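Long-range contacts in LBCATS-a (Synthetic construct, PDB 5EY5), which probably cleaves indole-3-glycerol phosphate to indole and glyceraldehyde 3-phosphate, as tryptophan synthase alpha chains do, and here holds sn-glycerol-3-phosphate: residues A18-T24 against A45-G51; G172-S178 against L206-F212. All coordinates share one frame; numbering follows the deposited sequence.

Contact 1 of 2, residues A18-T24 against A45-G51. With G3P (sn-glycerol-3-phosphate), chain E.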
ATOM      1  N   ALA A  18      22.409  55.714   9.734  1.00 41.12           N
ATOM      2  CA  ALA A  18      21.061  55.542   9.209  1.00 36.20           C
ATOM      3  C   ALA A  18      20.309  54.482  10.002  1.00 40.19           C
ATOM      4  O   ALA A  18      20.799  53.360  10.183  1.00 38.36           O
ATOM      5  CB  ALA A  18      21.088  55.149   7.731  1.00 30.51           C
ATOM      6  N   LEU A  19      19.122  54.853  10.483  1.00 33.31           N
ATOM      7  CA  LEU A  19      18.157  53.914  11.039  1.00 37.21           C
ATOM      8  C   LEU A  19      17.126  53.608   9.959  1.00 34.88           C
ATOM      9  O   LEU A  19      16.492  54.525   9.424  1.00 32.54           O
ATOM     10  CB  LEU A  19      17.469  54.487  12.275  1.00 30.46           C
ATOM     11  CG  LEU A  19      16.225  53.719  12.743  1.00 34.59           C
ATOM     12  CD1 LEU A  19      16.629  52.339  13.207  1.00 34.35           C
ATOM     13  CD2 LEU A  19      15.530  54.484  13.868  1.00 42.42           C
ATOM     14  N   ILE A  20      16.972  52.334   9.634  1.00 33.94           N
ATOM     15  CA  ILE A  20      16.151  51.943   8.492  1.00 30.24           C
ATOM     16  C   ILE A  20      15.090  50.974   8.984  1.00 33.24           C
ATOM     17  O   ILE A  20      15.354  49.770   9.044  1.00 27.22           O
ATOM     18  CB  ILE A  20      17.005  51.307   7.386  1.00 32.77           C
ATOM     19  CG1 ILE A  20      18.163  52.239   6.986  1.00 36.48           C
ATOM     20  CG2 ILE A  20      16.135  50.893   6.205  1.00 27.94           C
ATOM     21  CD1 ILE A  20      19.345  51.523   6.344  1.00 40.22           C
ATOM     22  N   PRO A  21      13.897  51.439   9.357  1.00 32.56           N
ATOM     23  CA  PRO A  21      12.853  50.494   9.771  1.00 27.64           C
ATOM     24  C   PRO A  21      12.240  49.779   8.575  1.00 32.74           C
ATOM     25  O   PRO A  21      12.117  50.345   7.482  1.00 31.24           O
ATOM     26  CB  PRO A  21      11.820  51.383  10.483  1.00 34.64           C
ATOM     27  CG  PRO A  21      12.054  52.763   9.969  1.00 36.85           C
ATOM     28  CD  PRO A  21      13.527  52.844   9.635  1.00 36.83           C
ATOM     29  N   PHE A  22      11.860  48.518   8.792  1.00 31.81           N
ATOM     30  CA  PHE A  22      11.050  47.764   7.836  1.00 31.18           C
ATOM     31  C   PHE A  22       9.675  47.489   8.433  1.00 26.55           C
ATOM     32  O   PHE A  22       9.585  46.956   9.543  1.00 32.48           O
ATOM     33  CB  PHE A  22      11.720  46.431   7.480  1.00 33.97           C
ATOM     34  CG  PHE A  22      10.791  45.454   6.806  1.00 34.17           C
ATOM     35  CD1 PHE A  22      10.777  45.336   5.429  1.00 34.99           C
ATOM     36  CD2 PHE A  22       9.924  44.660   7.550  1.00 29.82           C
ATOM     37  CE1 PHE A  22       9.920  44.441   4.805  1.00 37.54           C
ATOM     38  CE2 PHE A  22       9.067  43.793   6.941  1.00 35.37           C
ATOM     39  CZ  PHE A  22       9.058  43.670   5.566  1.00 38.37           C
ATOM     40  N   ILE A  23       8.604  47.816   7.694  1.00 28.70           N
ATOM     41  CA  ILE A  23       7.279  47.288   7.998  1.00 35.27           C
ATOM     42  C   ILE A  23       6.684  46.659   6.746  1.00 25.05           C
ATOM     43  O   ILE A  23       7.027  47.014   5.620  1.00 30.26           O
ATOM     44  CB  ILE A  23       6.299  48.354   8.545  1.00 32.27           C
ATOM     45  CG1 ILE A  23       6.152  49.499   7.534  1.00 29.02           C
ATOM     46  CG2 ILE A  23       6.729  48.820   9.932  1.00 29.01           C
ATOM     47  CD1 ILE A  23       5.101  50.505   7.933  1.00 35.43           C
ATOM     48  N   THR A  24       5.762  45.723   6.963  1.00 28.95           N
ATOM     49  CA  THR A  24       5.000  45.146   5.859  1.00 31.58           C
ATOM     50  C   THR A  24       3.871  46.090   5.472  1.00 29.62           C
ATOM     51  O   THR A  24       3.071  46.486   6.319  1.00 34.93           O
ATOM     52  CB  THR A  24       4.433  43.780   6.255  1.00 32.50           C
ATOM     53  OG1 THR A  24       5.503  42.852   6.466  1.00 37.35           O
ATOM     54  CG2 THR A  24       3.484  43.236   5.161  1.00 29.89           C
ATOM     55  N   ALA A  45      13.441  57.945  11.545  1.00 41.81           N
ATOM     56  CA  ALA A  45      13.850  57.014  10.503  1.00 37.81           C
ATOM     57  C   ALA A  45      14.436  57.772   9.321  1.00 43.22           C
ATOM     58  O   ALA A  45      13.942  58.833   8.927  1.00 39.65           O
ATOM     59  CB  ALA A  45      12.666  56.165  10.050  1.00 35.38           C
ATOM     60  N   ASP A  46      15.507  57.223   8.757  1.00 39.98           N
ATOM     61  CA  ASP A  46      16.196  57.888   7.660  1.00 36.18           C
ATOM     62  C   ASP A  46      15.795  57.337   6.315  1.00 32.76           C
ATOM     63  O   ASP A  46      15.773  58.074   5.326  1.00 38.78           O
ATOM     64  CB  ASP A  46      17.708  57.751   7.821  1.00 38.97           C
ATOM     65  CG  ASP A  46      18.213  58.401   9.084  1.00 48.38           C
ATOM     66  OD1 ASP A  46      18.332  59.642   9.093  1.00 50.79           O
ATOM     67  OD2 ASP A  46      18.492  57.669  10.061  1.00 52.53           O
ATOM     68  N   ILE A  47      15.506  56.046   6.272  1.00 30.95           N
ATOM     69  CA  ILE A  47      15.016  55.356   5.094  1.00 30.76           C
ATOM     70  C   ILE A  47      13.976  54.383   5.602  1.00 33.57           C
ATOM     71  O   ILE A  47      14.127  53.822   6.691  1.00 34.08           O
ATOM     72  CB  ILE A  47      16.129  54.598   4.347  1.00 30.69           C
ATOM     73  CG1 ILE A  47      17.242  55.561   3.904  1.00 35.53           C
ATOM     74  CG2 ILE A  47      15.526  53.789   3.180  1.00 33.84           C
ATOM     75  CD1 ILE A  47      18.547  54.865   3.483  1.00 35.61           C
ATOM     76  N   ILE A  48      12.910  54.196   4.835  1.00 31.95           N
ATOM     77  CA  ILE A  48      11.837  53.298   5.227  1.00 34.60           C
ATOM     78  C   ILE A  48      11.750  52.195   4.196  1.00 36.56           C
ATOM     79  O   ILE A  48      11.625  52.469   2.992  1.00 33.83           O
ATOM     80  CB  ILE A  48      10.496  54.028   5.372  1.00 36.82           C
ATOM     81  CG1 ILE A  48      10.540  54.927   6.604  1.00 34.98           C
ATOM     82  CG2 ILE A  48       9.360  52.998   5.435  1.00 37.50           C
ATOM     83  CD1 ILE A  48       9.439  55.933   6.659  1.00 39.66           C
ATOM     84  N   GLU A  49      11.853  50.949   4.668  1.00 35.45           N
ATOM     85  CA  GLU A  49      11.573  49.776   3.861  1.00 36.16           C
ATOM     86  C   GLU A  49      10.111  49.389   4.026  1.00 30.44           C
ATOM     87  O   GLU A  49       9.624  49.237   5.153  1.00 30.30           O
ATOM     88  CB  GLU A  49      12.472  48.606   4.258  1.00 36.72           C
ATOM     89  CG  GLU A  49      13.937  48.795   3.915  1.00 44.98           C
ATOM     90  CD  GLU A  49      14.807  47.628   4.369  1.00 45.35           C
ATOM     91  OE1 GLU A  49      16.045  47.768   4.331  1.00 46.39           O
ATOM     92  OE2 GLU A  49      14.252  46.574   4.755  1.00 43.15           O
ATOM     93  N   LEU A  50       9.423  49.232   2.901  1.00 26.88           N
ATOM     94  CA  LEU A  50       8.049  48.741   2.867  1.00 28.09           C
ATOM     95  C   LEU A  50       8.056  47.360   2.228  1.00 32.66           C
ATOM     96  O   LEU A  50       8.470  47.208   1.073  1.00 34.56           O
ATOM     97  CB  LEU A  50       7.137  49.691   2.086  1.00 25.10           C
ATOM     98  CG  LEU A  50       6.806  51.001   2.813  1.00 32.90           C
ATOM     99  CD1 LEU A  50       5.994  51.948   1.914  1.00 35.93           C
ATOM    100  CD2 LEU A  50       6.065  50.717   4.097  1.00 32.30           C
ATOM    101  N   GLY A  51       7.606  46.356   2.978  1.00 33.13           N
ATOM    102  CA  GLY A  51       7.527  45.010   2.442  1.00 28.84           C
ATOM    103  C   GLY A  51       6.275  44.838   1.612  1.00 32.40           C
ATOM    104  O   GLY A  51       5.163  45.105   2.084  1.00 30.66           O
TER
HETATM  105  O1  G3P E 301      14.912  44.395   5.890  1.00 39.15           O
HETATM  106  C1  G3P E 301      14.371  43.141   6.180  1.00 43.18           C
HETATM  107  C2  G3P E 301      13.982  43.048   7.652  1.00 44.48           C
HETATM  108  O2  G3P E 301      13.114  41.958   7.777  1.00 44.20           O
HETATM  109  C3  G3P E 301      15.217  42.904   8.566  1.00 35.39           C
HETATM  110  O1P G3P E 301      15.301  41.630   9.160  1.00 38.97           O
HETATM  111  O4P G3P E 301      13.128  41.237  10.454  1.00 45.39           O
HETATM  112  O2P G3P E 301      15.214  40.147  11.328  1.00 36.67           O
HETATM  113  O3P G3P E 301      14.958  42.565  11.536  1.00 44.00           O
HETATM  114  P   G3P E 301      14.633  41.383  10.653  1.00 42.49           P
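The backbones of F22-T24 and E49-G51 run as parallel neighbours, the axes of 18-24 and 48-51 approaching to 4.6 Å at 22°, with E49 N donating to P21 O, I23 N to E49 O and G51 N to I23 O. At the other end D46 grips L19 twice: its own N-H goes to L19 O, and its OD2 accepts L19 N at 2.9 Å through the anti lone pair, in a nearly straight bond. OD2 also forms a salt bridge with R261, which ties the loop before strand 48-51 to helix 249-263. P21 lays CG and CD against A45 CB, a tight fit with P21 CD at 3.5 Å from A45 CB.

On the face carrying F22 and E49, the phenyl ring and the carboxylate cross at about a right angle, their planes 78° apart. CG of F22 stands anti to the backbone N (chi1 165°), and the ring leans forward and across to the neighbouring strand, its CE1 3.4 Å from G51 CA. A side chain at G51 would collide with this ring. The glycerol phosphate O2 sits over one face of F22, offset toward the rim. On the opposite face of the sheet, I23 CG1 meets L50 CD2 at 3.6 Å, the two side chains lying side by side and pointing the same way.

E49 extends beyond CG, passing I20 CG2, and its OE2 accepts a hydrogen bond from O1 of the ligand at 2.5 Å. The two carboxylate oxygens thus differ: one takes the ligand hydroxyl, while OE1, buried 3.6 Å from I20 CG2 and near the rings of F173 and Y175, has no hydrogen-bond partner in the model.

Contact 2 of 2, residues G172-S178 against L206-F212. With G3P (sn-glycerol-3-phosphate), chain E.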
ATOM      1  N   GLY A 172      22.550  52.391  -4.245  1.00 44.45           N
ATOM      2  CA  GLY A 172      21.827  52.786  -3.052  1.00 45.12           C
ATOM      3  C   GLY A 172      22.597  52.403  -1.806  1.00 39.48           C
ATOM      4  O   GLY A 172      23.293  53.227  -1.212  1.00 35.05           O
ATOM      5  N   PHE A 173      22.478  51.153  -1.381  1.00 36.55           N
ATOM      6  CA  PHE A 173      23.378  50.657  -0.359  1.00 32.64           C
ATOM      7  C   PHE A 173      23.551  49.162  -0.566  1.00 36.85           C
ATOM      8  O   PHE A 173      22.897  48.548  -1.413  1.00 40.70           O
ATOM      9  CB  PHE A 173      22.892  51.008   1.058  1.00 33.68           C
ATOM     10  CG  PHE A 173      21.488  50.546   1.385  1.00 41.44           C
ATOM     11  CD1 PHE A 173      21.280  49.380   2.108  1.00 47.56           C
ATOM     12  CD2 PHE A 173      20.382  51.300   1.015  1.00 36.67           C
ATOM     13  CE1 PHE A 173      19.997  48.959   2.436  1.00 42.07           C
ATOM     14  CE2 PHE A 173      19.099  50.886   1.348  1.00 39.57           C
ATOM     15  CZ  PHE A 173      18.909  49.715   2.064  1.00 36.30           C
ATOM     16  N   VAL A 174      24.481  48.595   0.178  1.00 36.06           N
ATOM     17  CA  VAL A 174      24.627  47.151   0.262  1.00 40.16           C
ATOM     18  C   VAL A 174      23.967  46.690   1.552  1.00 35.06           C
ATOM     19  O   VAL A 174      24.239  47.224   2.638  1.00 37.37           O
ATOM     20  CB  VAL A 174      26.102  46.719   0.212  1.00 42.54           C
ATOM     21  CG1 VAL A 174      26.201  45.207   0.394  1.00 40.66           C
ATOM     22  CG2 VAL A 174      26.719  47.138  -1.104  1.00 45.89           C
ATOM     23  N   TYR A 175      23.115  45.696   1.430  1.00 34.65           N
ATOM     24  CA  TYR A 175      22.423  45.113   2.568  1.00 36.66           C
ATOM     25  C   TYR A 175      23.258  43.938   3.070  1.00 36.37           C
ATOM     26  O   TYR A 175      23.388  42.923   2.382  1.00 41.35           O
ATOM     27  CB  TYR A 175      21.027  44.696   2.130  1.00 34.82           C
ATOM     28  CG  TYR A 175      20.052  44.345   3.235  1.00 37.77           C
ATOM     29  CD1 TYR A 175      18.690  44.565   3.074  1.00 36.21           C
ATOM     30  CD2 TYR A 175      20.485  43.741   4.406  1.00 42.31           C
ATOM     31  CE1 TYR A 175      17.795  44.220   4.066  1.00 37.32           C
ATOM     32  CE2 TYR A 175      19.607  43.396   5.397  1.00 42.41           C
ATOM     33  CZ  TYR A 175      18.266  43.634   5.229  1.00 38.69           C
ATOM     34  OH  TYR A 175      17.406  43.280   6.239  1.00 44.20           O
ATOM     35  N   CYS A 176      23.841  44.082   4.258  1.00 31.25           N
ATOM     36  CA  CYS A 176      24.680  43.046   4.861  1.00 37.35           C
ATOM     37  C   CYS A 176      23.799  42.198   5.774  1.00 39.81           C
ATOM     38  O   CYS A 176      23.247  42.697   6.762  1.00 38.74           O
ATOM     39  CB  CYS A 176      25.858  43.688   5.605  1.00 43.66           C
ATOM     40  SG  CYS A 176      26.949  42.615   6.571  1.00 56.46           S
ATOM     41  N   VAL A 177      23.625  40.928   5.419  1.00 39.12           N
ATOM     42  CA  VAL A 177      22.797  40.013   6.199  1.00 38.29           C
ATOM     43  C   VAL A 177      23.608  39.509   7.383  1.00 45.86           C
ATOM     44  O   VAL A 177      24.641  38.851   7.212  1.00 52.88           O
ATOM     45  CB  VAL A 177      22.302  38.848   5.336  1.00 39.81           C
ATOM     46  CG1 VAL A 177      21.348  37.965   6.123  1.00 35.46           C
ATOM     47  CG2 VAL A 177      21.668  39.382   4.083  1.00 32.90           C
ATOM     48  N   SER A 178      23.158  39.835   8.591  1.00 45.39           N
ATOM     49  CA  SER A 178      23.961  39.529   9.764  1.00 45.34           C
ATOM     50  C   SER A 178      24.073  38.031  10.021  1.00 53.58           C
ATOM     51  O   SER A 178      25.019  37.601  10.690  1.00 55.96           O
ATOM     52  CB  SER A 178      23.384  40.219  10.998  1.00 48.03           C
ATOM     53  OG  SER A 178      22.177  39.587  11.389  1.00 55.12           O
ATOM     54  N   LEU A 206      29.969  51.931  -1.560  1.00 42.67           N
ATOM     55  CA  LEU A 206      28.577  52.157  -1.220  1.00 41.55           C
ATOM     56  C   LEU A 206      28.398  52.136   0.298  1.00 43.12           C
ATOM     57  O   LEU A 206      29.156  51.481   1.014  1.00 39.18           O
ATOM     58  CB  LEU A 206      27.687  51.093  -1.857  1.00 43.83           C
ATOM     59  CG  LEU A 206      27.418  51.151  -3.363  1.00 53.10           C
ATOM     60  CD1 LEU A 206      26.495  50.017  -3.793  1.00 46.29           C
ATOM     61  CD2 LEU A 206      26.820  52.493  -3.764  1.00 54.11           C
ATOM     62  N   PRO A 207      27.388  52.828   0.819  1.00 41.54           N
ATOM     63  CA  PRO A 207      27.068  52.668   2.241  1.00 42.82           C
ATOM     64  C   PRO A 207      26.672  51.227   2.509  1.00 34.33           C
ATOM     65  O   PRO A 207      26.087  50.555   1.662  1.00 35.62           O
ATOM     66  CB  PRO A 207      25.886  53.619   2.458  1.00 46.68           C
ATOM     67  CG  PRO A 207      25.866  54.521   1.247  1.00 50.89           C
ATOM     68  CD  PRO A 207      26.463  53.739   0.125  1.00 36.51           C
ATOM     69  N   ILE A 208      26.982  50.748   3.705  1.00 34.53           N
ATOM     70  CA  ILE A 208      26.618  49.396   4.108  1.00 33.58           C
ATOM     71  C   ILE A 208      25.669  49.480   5.297  1.00 37.64           C
ATOM     72  O   ILE A 208      25.979  50.129   6.303  1.00 41.50           O
ATOM     73  CB  ILE A 208      27.854  48.559   4.447  1.00 38.92           C
ATOM     74  CG1 ILE A 208      28.867  48.659   3.290  1.00 40.65           C
ATOM     75  CG2 ILE A 208      27.425  47.123   4.730  1.00 39.61           C
ATOM     76  CD1 ILE A 208      30.229  48.055   3.595  1.00 43.93           C
ATOM     77  N   ALA A 209      24.516  48.838   5.172  1.00 32.33           N
ATOM     78  CA  ALA A 209      23.556  48.666   6.252  1.00 38.24           C
ATOM     79  C   ALA A 209      23.482  47.196   6.666  1.00 40.24           C
ATOM     80  O   ALA A 209      23.615  46.294   5.835  1.00 37.81           O
ATOM     81  CB  ALA A 209      22.177  49.149   5.821  1.00 32.59           C
ATOM     82  N   VAL A 210      23.256  46.959   7.958  1.00 37.69           N
ATOM     83  CA  VAL A 210      23.203  45.614   8.526  1.00 37.95           C
ATOM     84  C   VAL A 210      21.784  45.322   9.007  1.00 38.39           C
ATOM     85  O   VAL A 210      21.161  46.157   9.680  1.00 37.09           O
ATOM     86  CB  VAL A 210      24.212  45.459   9.674  1.00 35.31           C
ATOM     87  CG1 VAL A 210      24.033  44.114  10.355  1.00 36.81           C
ATOM     88  CG2 VAL A 210      25.644  45.633   9.149  1.00 38.76           C
ATOM     89  N   GLY A 211      21.276  44.133   8.667  1.00 34.32           N
ATOM     90  CA  GLY A 211      19.935  43.711   9.021  1.00 38.89           C
ATOM     91  C   GLY A 211      19.862  42.219   9.295  1.00 51.24           C
ATOM     92  O   GLY A 211      20.843  41.487   9.130  1.00 48.44           O
ATOM     93  N   PHE A 212      18.662  41.773   9.699  1.00 54.54           N
ATOM     94  CA  PHE A 212      18.381  40.422  10.191  1.00 50.23           C
ATOM     95  C   PHE A 212      18.729  40.289  11.676  1.00 50.76           C
ATOM     96  O   PHE A 212      19.907  40.336  12.059  1.00 47.55           O
ATOM     97  CB  PHE A 212      19.142  39.352   9.389  1.00 49.08           C
ATOM     98  CG  PHE A 212      18.502  38.970   8.071  1.00 52.23           C
ATOM     99  CD1 PHE A 212      18.302  39.919   7.066  1.00 40.23           C
ATOM    100  CD2 PHE A 212      18.145  37.647   7.819  1.00 53.61           C
ATOM    101  CE1 PHE A 212      17.747  39.568   5.847  1.00 38.40           C
ATOM    102  CE2 PHE A 212      17.582  37.279   6.601  1.00 49.78           C
ATOM    103  CZ  PHE A 212      17.384  38.237   5.612  1.00 40.43           C
TER
HETATM  104  O1  G3P E 301      14.912  44.395   5.890  1.00 39.15           O
HETATM  105  C1  G3P E 301      14.371  43.141   6.180  1.00 43.18           C
HETATM  106  C2  G3P E 301      13.982  43.048   7.652  1.00 44.48           C
HETATM  107  O2  G3P E 301      13.114  41.958   7.777  1.00 44.20           O
HETATM  108  C3  G3P E 301      15.217  42.904   8.566  1.00 35.39           C
HETATM  109  O1P G3P E 301      15.301  41.630   9.160  1.00 38.97           O
HETATM  110  O4P G3P E 301      13.128  41.237  10.454  1.00 45.39           O
HETATM  111  O2P G3P E 301      15.214  40.147  11.328  1.00 36.67           O
HETATM  112  O3P G3P E 301      14.958  42.565  11.536  1.00 44.00           O
HETATM  113  P   G3P E 301      14.633  41.383  10.653  1.00 42.49           P
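The rings of Y175 and F212 meet beside the ligand, the Y175 OH lying near the plane of the F212 ring at its edge, 3.6 Å from F212 CD1. One face of F212 takes V177 CG1 in a CH-pi contact, 3.5 Å from the ring centroid and only 10° off the normal. At the edge of the Y175 ring, in its plane, is O1 of sn-glycerol-3-phosphate, which accepts a hydrogen bond from Y175 OH at 2.8 Å. The chi1 of Y175, -167°, turns the ring away from its own N and beside the carbonyl carbon, and it passes G211, where a side chain would strike the hydroxyl. A phenylalanine in place of Y175 would probably leave ligand O1 without this donor, and with it one tie on the glycerol end.

On the face of Y175, F173 CD1 packs on A209 CB at 3.8 Å. On the face of V174 and C176, the side chains of V174 and L206 cross at about a right angle, and C176 CB touches I208 CG2 and V210 CG2. V174 N to P207 O, A209 N to V174 O, C176 N to A209 O and G211 N to C176 O make a parallel ladder, prolonged by S178 N to G211 O. It joins neighbouring strands of a TIM barrel, and Y175 and F212 line the ligand pocket at the strands' C-terminal ends, where TIM barrels place the active site.

In the fold
From the N terminus, contact 1 closes first: strand 18-24 leads through helix 30-42 to strand 48-51, a beta-alpha-beta unit that begins the eight-stranded barrel. Strands 97-100, 125-127 and 149-154 follow before contact 2 opens, so the two contacts stand in series and neither nests nor crosses. Contact 2 joins 174-177 to 208-211 across a longer connection, part of it unmodelled. Strand 229-232 then bonds to both 208-211 and 18-24, closing the barrel. The centres of the two contacts lie about 12 Å apart, yet the contacts meet inside the barrel, where I20 CD1 is 3.7 Å from A209 CB, and both reach the same bound ligand.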